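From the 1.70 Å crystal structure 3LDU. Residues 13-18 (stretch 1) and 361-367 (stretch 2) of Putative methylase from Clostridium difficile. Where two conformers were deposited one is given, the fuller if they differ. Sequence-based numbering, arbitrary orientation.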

ATOM      1  N   CYS A  13       6.931  -0.923   1.673  1.00 27.73           N
ATOM      2  CA  CYS A  13       5.999  -1.409   0.668  1.00 24.60           C
ATOM      3  C   CYS A  13       6.327  -2.854   0.410  1.00 25.78           C
ATOM      4  O   CYS A  13       7.399  -3.324   0.774  1.00 27.98           O
ATOM      5  CB  CYS A  13       6.154  -0.626  -0.635  1.00 17.46           C
ATOM      6  SG  CYS A  13       7.832  -0.727  -1.377  1.00 26.75           S
ATOM      7  N   PHE A  14       5.412  -3.571  -0.224  1.00 27.32           N
ATOM      8  CA  PHE A  14       5.721  -4.950  -0.566  1.00 33.63           C
ATOM      9  C   PHE A  14       6.808  -5.008  -1.633  1.00 29.78           C
ATOM     10  O   PHE A  14       6.962  -4.077  -2.424  1.00 30.11           O
ATOM     11  CB  PHE A  14       4.456  -5.724  -0.930  1.00 35.32           C
ATOM     12  CG  PHE A  14       3.715  -6.230   0.276  1.00 45.75           C
ATOM     13  CD1 PHE A  14       2.719  -5.474   0.865  1.00 49.23           C
ATOM     14  CD2 PHE A  14       4.052  -7.445   0.851  1.00 53.40           C
ATOM     15  CE1 PHE A  14       2.054  -5.934   1.989  1.00 51.55           C
ATOM     16  CE2 PHE A  14       3.390  -7.909   1.971  1.00 54.87           C
ATOM     17  CZ  PHE A  14       2.389  -7.154   2.540  1.00 52.98           C
ATOM     18  N   PHE A  15       7.609  -6.070  -1.609  1.00 24.64           N
ATOM     19  CA  PHE A  15       8.664  -6.236  -2.601  1.00 30.11           C
ATOM     20  C   PHE A  15       8.051  -6.241  -3.991  1.00 26.71           C
ATOM     21  O   PHE A  15       7.053  -6.911  -4.220  1.00 34.74           O
ATOM     22  CB  PHE A  15       9.445  -7.522  -2.349  1.00 37.73           C
ATOM     23  CG  PHE A  15      10.092  -7.576  -0.993  1.00 46.46           C
ATOM     24  CD1 PHE A  15      10.866  -6.521  -0.543  1.00 43.92           C
ATOM     25  CD2 PHE A  15       9.924  -8.678  -0.170  1.00 57.78           C
ATOM     26  CE1 PHE A  15      11.464  -6.561   0.706  1.00 51.93           C
ATOM     27  CE2 PHE A  15      10.521  -8.727   1.078  1.00 61.78           C
ATOM     28  CZ  PHE A  15      11.291  -7.665   1.517  1.00 57.83           C
ATOM     29  N   GLY A  16       8.636  -5.471  -4.902  1.00 27.13           N
ATOM     30  CA  GLY A  16       8.122  -5.348  -6.258  1.00 30.11           C
ATOM     31  C   GLY A  16       7.283  -4.090  -6.439  1.00 26.45           C
ATOM     32  O   GLY A  16       6.935  -3.716  -7.556  1.00 28.87           O
HETATM   33  N   MSE A  17       6.978  -3.429  -5.329  1.00 23.85           N
HETATM   34  CA  MSE A  17       6.193  -2.190  -5.333  1.00 23.71           C
HETATM   35  C   MSE A  17       7.037  -0.908  -5.271  1.00 23.54           C
HETATM   36  O   MSE A  17       6.487   0.198  -5.369  1.00 21.96           O
HETATM   37  CB  MSE A  17       5.210  -2.191  -4.164  1.00 31.02           C
HETATM   38  CG  MSE A  17       4.240  -3.330  -4.201  1.00 42.91           C
HETATM   39 SE   MSE A  17       2.785  -2.892  -5.409  0.80 43.33          SE
HETATM   40  CE  MSE A  17       3.606  -3.143  -7.191  1.00 26.24           C
ATOM     41  N   GLU A  18       8.353  -1.063  -5.123  1.00 21.59           N
ATOM     42  CA  GLU A  18       9.256   0.079  -4.911  1.00 24.07           C
ATOM     43  C   GLU A  18       9.227   1.111  -6.037  1.00 22.66           C
ATOM     44  O   GLU A  18       9.253   2.314  -5.779  1.00 23.81           O
ATOM     45  CB  GLU A  18      10.700  -0.391  -4.698  1.00 27.81           C
ATOM     46  CG  GLU A  18      10.896  -1.293  -3.497  1.00 29.27           C
ATOM     47  CD  GLU A  18      10.716  -2.771  -3.814  1.00 33.66           C
ATOM     48  OE1 GLU A  18      10.208  -3.117  -4.908  1.00 29.23           O
ATOM     49  OE2 GLU A  18      11.083  -3.595  -2.954  1.00 37.76           O
ATOM     50  N   ARG A 361       6.088  -9.782 -13.612  1.00 24.16           N
ATOM     51  CA  ARG A 361       6.685  -9.105 -12.467  0.50 27.01           C
ATOM     52  C   ARG A 361       6.404  -9.837 -11.163  1.00 29.71           C
ATOM     53  O   ARG A 361       5.259 -10.192 -10.864  1.00 27.10           O
ATOM     54  CB  ARG A 361       6.203  -7.658 -12.394  0.50 27.78           C
ATOM     55  CG  ARG A 361       6.589  -6.831 -13.615  0.50 33.30           C
ATOM     56  CD  ARG A 361       6.103  -5.411 -13.478  0.50 29.50           C
ATOM     57  NE  ARG A 361       6.283  -4.617 -14.694  0.50 23.69           N
ATOM     58  CZ  ARG A 361       7.018  -3.513 -14.750  0.50 31.36           C
ATOM     59  NH1 ARG A 361       7.112  -2.825 -15.873  0.50 21.23           N
ATOM     60  NH2 ARG A 361       7.653  -3.088 -13.665  0.50 42.03           N
ATOM     61  N   LYS A 362       7.464 -10.072 -10.393  1.00 26.97           N
ATOM     62  CA  LYS A 362       7.316 -10.757  -9.115  1.00 30.39           C
ATOM     63  C   LYS A 362       6.808  -9.783  -8.056  1.00 31.19           C
ATOM     64  O   LYS A 362       7.399  -8.723  -7.842  1.00 26.31           O
ATOM     65  CB  LYS A 362       8.645 -11.382  -8.678  1.00 35.84           C
ATOM     66  CG  LYS A 362       8.576 -12.044  -7.310  1.00 42.24           C
ATOM     67  CD  LYS A 362       9.894 -12.716  -6.926  1.00 55.02           C
ATOM     68  CE  LYS A 362      10.266 -13.824  -7.900  1.00 65.02           C
ATOM     69  NZ  LYS A 362      11.375 -14.677  -7.376  1.00 69.95           N
ATOM     70  N   LEU A 363       5.710 -10.153  -7.403  1.00 30.23           N
ATOM     71  CA  LEU A 363       5.037  -9.295  -6.428  1.00 30.07           C
ATOM     72  C   LEU A 363       4.578 -10.117  -5.227  1.00 51.56           C
ATOM     73  O   LEU A 363       4.790 -11.327  -5.186  1.00 56.99           O
ATOM     74  CB  LEU A 363       3.843  -8.589  -7.065  1.00 27.08           C
ATOM     75  CG  LEU A 363       4.137  -7.627  -8.217  1.00 28.63           C
ATOM     76  CD1 LEU A 363       2.846  -7.207  -8.901  1.00 28.65           C
ATOM     77  CD2 LEU A 363       4.871  -6.408  -7.681  1.00 35.12           C
ATOM     78  N   TYR A 364       3.948  -9.466  -4.253  1.00 66.21           N
ATOM     79  CA  TYR A 364       3.571 -10.154  -3.016  1.00 77.58           C
ATOM     80  C   TYR A 364       2.235  -9.750  -2.388  1.00 83.09           C
ATOM     81  O   TYR A 364       2.002  -8.574  -2.105  1.00 88.00           O
ATOM     82  CB  TYR A 364       4.670  -9.985  -1.960  1.00 79.16           C
ATOM     83  CG  TYR A 364       5.845 -10.909  -2.138  1.00 88.68           C
ATOM     84  CD1 TYR A 364       7.143 -10.450  -1.975  1.00 92.38           C
ATOM     85  CD2 TYR A 364       5.657 -12.242  -2.474  1.00 93.74           C
ATOM     86  CE1 TYR A 364       8.221 -11.294  -2.136  1.00 96.78           C
ATOM     87  CE2 TYR A 364       6.728 -13.093  -2.639  1.00 97.30           C
ATOM     88  CZ  TYR A 364       8.008 -12.613  -2.469  1.00 99.40           C
ATOM     89  OH  TYR A 364       9.079 -13.458  -2.632  1.00103.37           O
ATOM     90  N   ASN A 365       1.367 -10.738  -2.173  1.00 81.00           N
ATOM     91  CA  ASN A 365       0.338 -10.643  -1.141  1.00 79.83           C
ATOM     92  C   ASN A 365       0.931 -11.272   0.123  1.00 85.62           C
ATOM     93  O   ASN A 365       0.372 -12.225   0.669  1.00 93.40           O
ATOM     94  CB  ASN A 365      -0.942 -11.399  -1.530  1.00 74.05           C
ATOM     95  CG  ASN A 365      -1.940 -10.544  -2.323  1.00 64.03           C
ATOM     96  OD1 ASN A 365      -2.659  -9.691  -1.767  1.00 36.67           O
ATOM     97  ND2 ASN A 365      -2.022 -10.806  -3.625  1.00 66.20           N
ATOM     98  N   GLY A 366       2.079 -10.759   0.560  1.00 77.64           N
ATOM     99  CA  GLY A 366       2.761 -11.274   1.736  1.00 76.06           C
ATOM    100  C   GLY A 366       3.002 -12.775   1.714  1.00 81.85           C
ATOM    101  O   GLY A 366       3.959 -13.254   1.102  1.00 82.17           O
HETATM  102  N   MSE A 367       2.122 -13.516   2.382  1.00 82.78           N
HETATM  103  CA  MSE A 367       2.246 -14.969   2.507  1.00 83.60           C
HETATM  104  C   MSE A 367       2.199 -15.688   1.157  1.00 79.02           C
HETATM  105  O   MSE A 367       2.459 -16.892   1.071  1.00 80.12           O
HETATM  106  CB  MSE A 367       1.146 -15.514   3.427  1.00 87.38           C
HETATM  107  CG  MSE A 367       1.362 -16.953   3.875  1.00 90.76           C
HETATM  108 SE   MSE A 367       2.882 -17.145   5.088  0.90134.49          SE
HETATM  109  CE  MSE A 367       3.095 -19.080   4.998  1.00 75.83           C
TER

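No hydrogen bond crosses between these two stretches; what joins them is the packing of apolar groups, which buries 334 Å² counted over both sides. A tight turn is laid against a strand, and the turn is built first from its own atoms. Phe14 to Met17 form a type II beta turn, closed by the backbone hydrogen bond from Met17 N to Phe14 O at 3.0 Å. Gly16 N, inside the turn, is taken by the side chain of Glu18, with Glu18 OE1 2.8 Å away. To reach back that far, Glu18 adopts chi1 m and chi2 p, which folds its carboxylate over its own backbone instead of extending it.

Gly16 is required twice over. Its phi of 99° and psi of -10° would jam a CB against the preceding carbonyl, and that CB would also point toward the strand, 2.5 Å from Lys362 O and 2.7 Å from Leu363 CD2. Without it, the backbone can settle closely: Gly16 CA lies 3.8 Å from Lys362 O, and Gly16 O lies 3.4 Å from Leu363 CD2.

Both phenylalanines pack against Tyr364, Phe14 at its CB and Phe15 at its ring. Phe14 points toward the strand, and with chi1 at -82° and chi2 at 91° its ring brings CD2 to 3.8 Å from Tyr364 CB and CE2 to 3.4 Å from Gly366 CA. Gly366 has positive phi, which favours glycine, and a CB there would sit tightly, 3.5 Å from Phe14 CE2. Phe15 leaves the backbone sideways, yet its m rotamer places the ring beside that of Tyr364. They meet edge to edge, Phe15 CD2 to Tyr364 CE1 at 3.7 Å, so this is no face-to-face stack. Tyr364 itself points toward the turn with chi1 at -80°, and it is the residue most covered by the contact, although it is poorly ordered and also touches a crystal neighbour.

Two buried apolar side chains, Met17 and Leu363, also meet. Met17, a selenomethionine, starts sideways, but its m, m, p conformation brings the terminal methyl nearer the strand, where Met17 CE meets Leu363 CD2 at 3.5 Å. Leu363 answers in kind: its CB also points sideways, and chi1 m with chi2 t brings CD2 nearer the turn, touching both Met17 and Gly16. Lys362 does the reverse, its long chain leading away while its backbone supplies the contact.

The packing has a cost. Phe15 O is buried against the strand, 3.8 Å from Leu363 CA, and has no polar partner anywhere in the model.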